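Local coordinates for polar amino acid ABC uptake transporter substrate binding protein (Streptococcus thermophilus LMG 18311, PDB 3HV1) that probably captures a polar amino acid outside the cell and delivers it to an ABC uptake transporter in the membrane, at residues A[111-116]-A[198-203]. Numbering follows the deposited sequence.
Sequences LVTKKS and QYNVMP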
# COMPACT_ATOMS: atom_id res chain seq x y z
N LEU A 111 2.66 -23.42 1.74
CA LEU A 111 3.12 -24.78 1.93
C LEU A 111 1.98 -25.47 2.67
O LEU A 111 1.54 -25.00 3.72
CB LEU A 111 4.39 -24.83 2.79
CG LEU A 111 4.78 -26.23 3.27
CD1 LEU A 111 5.26 -27.07 2.10
CD2 LEU A 111 5.85 -26.13 4.34
N VAL A 112 1.50 -26.58 2.12
CA VAL A 112 0.40 -27.30 2.75
C VAL A 112 0.86 -28.65 3.27
O VAL A 112 1.53 -29.40 2.56
CB VAL A 112 -0.75 -27.52 1.75
CG1 VAL A 112 -1.89 -28.30 2.41
CG2 VAL A 112 -1.23 -26.18 1.23
N THR A 113 0.53 -28.94 4.52
CA THR A 113 0.89 -30.22 5.08
C THR A 113 -0.28 -30.66 5.93
O THR A 113 -1.11 -29.84 6.32
CB THR A 113 2.14 -30.13 5.99
OG1 THR A 113 1.84 -29.34 7.14
CG2 THR A 113 3.32 -29.53 5.23
N LYS A 114 -0.36 -31.96 6.18
CA LYS A 114 -1.44 -32.47 7.02
C LYS A 114 -1.05 -32.11 8.44
O LYS A 114 0.12 -32.16 8.80
CB LYS A 114 -1.56 -33.99 6.89
CG LYS A 114 -1.93 -34.49 5.51
CD LYS A 114 -2.50 -35.90 5.57
CE LYS A 114 -1.49 -36.92 6.11
NZ LYS A 114 -2.10 -38.28 6.21
N LYS A 115 -2.03 -31.73 9.26
CA LYS A 115 -1.72 -31.39 10.65
C LYS A 115 -1.14 -32.62 11.35
O LYS A 115 -0.33 -32.48 12.27
CB LYS A 115 -2.97 -30.91 11.39
CG LYS A 115 -3.34 -29.45 11.07
CD LYS A 115 -4.54 -28.98 11.89
CE LYS A 115 -4.98 -27.56 11.49
NZ LYS A 115 -3.92 -26.55 11.75
N SER A 116 -1.54 -33.81 10.90
CA SER A 116 -1.07 -35.06 11.48
C SER A 116 0.41 -35.33 11.19
O SER A 116 1.01 -36.20 11.81
CB SER A 116 -1.90 -36.25 10.95
OG SER A 116 -1.69 -36.45 9.57
N GLN A 198 -7.80 -29.73 8.81
CA GLN A 198 -6.94 -30.90 9.00
C GLN A 198 -5.57 -30.62 8.39
O GLN A 198 -4.70 -31.49 8.36
CB GLN A 198 -7.56 -32.15 8.36
CG GLN A 198 -8.79 -32.66 9.09
CD GLN A 198 -9.43 -33.86 8.42
OE1 GLN A 198 -8.82 -34.92 8.31
NE2 GLN A 198 -10.66 -33.70 7.95
N TYR A 199 -5.37 -29.39 7.91
CA TYR A 199 -4.10 -29.01 7.27
C TYR A 199 -3.50 -27.72 7.77
O TYR A 199 -4.21 -26.82 8.22
CB TYR A 199 -4.30 -28.82 5.76
CG TYR A 199 -4.82 -30.03 5.05
CD1 TYR A 199 -3.94 -30.93 4.45
CD2 TYR A 199 -6.18 -30.30 5.02
CE1 TYR A 199 -4.41 -32.07 3.83
CE2 TYR A 199 -6.67 -31.44 4.40
CZ TYR A 199 -5.77 -32.32 3.81
OH TYR A 199 -6.24 -33.46 3.21
N ASN A 200 -2.17 -27.64 7.67
CA ASN A 200 -1.44 -26.42 8.01
C ASN A 200 -1.24 -25.78 6.63
O ASN A 200 -0.67 -26.42 5.75
CB ASN A 200 -0.05 -26.74 8.57
CG ASN A 200 -0.09 -27.40 9.93
OD1 ASN A 200 0.64 -28.36 10.19
ND2 ASN A 200 -0.94 -26.90 10.81
N VAL A 201 -1.73 -24.57 6.45
CA VAL A 201 -1.58 -23.86 5.18
C VAL A 201 -0.79 -22.64 5.58
O VAL A 201 -1.33 -21.68 6.14
CB VAL A 201 -2.93 -23.44 4.62
CG1 VAL A 201 -2.74 -22.83 3.23
CG2 VAL A 201 -3.86 -24.65 4.58
N MSE A 202 0.50 -22.69 5.28
CA MSE A 202 1.44 -21.65 5.67
C MSE A 202 2.08 -20.86 4.54
O MSE A 202 2.43 -21.43 3.50
CB MSE A 202 2.55 -22.31 6.48
CG MSE A 202 2.06 -23.36 7.49
SE MSE A 202 3.35 -24.62 8.11
CE MSE A 202 3.24 -25.93 6.73
N PRO A 203 2.23 -19.54 4.73
CA PRO A 203 2.86 -18.71 3.69
C PRO A 203 4.25 -19.32 3.51
O PRO A 203 4.97 -19.56 4.48
CB PRO A 203 2.90 -17.33 4.33
CG PRO A 203 1.66 -17.32 5.17
CD PRO A 203 1.69 -18.70 5.81
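L111 and M202, here a selenomethionine, and T113 and N200 are the hydrogen-bonded pairs of two antiparallel strands, each pair tied by two backbone bonds. M202 N meets L111 O at 3.0 Å, and N200 N gives a shorter one of 2.8 Å to T113 O. Beyond K114, K115 N bonds to Q198 O at 2.8 Å. Between the pairs, V112 CA lies 3.3 Å from N200 O in a CA-H...O contact.

Apolar contacts form on both faces. On the face of L111 and M202 the two side chains run alongside each other, and a bend at chi3 (-86°) brings M202 CE within 3.5 Å of L111 CD2. On the face of V112 and V201, V112 CG2 lies beside V201 CG1, while V112 CG1 reaches Y199 CD1 at 3.9 Å. The Y199 ring also has T113 O at its edge, while helices 164-173 and 183-192 pack over V112 and Y199. K115 CE lies 3.4 Å from Y199 O.

Polar ends are held outside the pair: T113 OG1 by I119 O, Y199 OH by N172 OD1 and K114 NZ by N172 O. Strand 199-203 borders strand 105-114 in the helix-flanked sheet of one lobe of a two-lobed periplasmic-binding-protein fold.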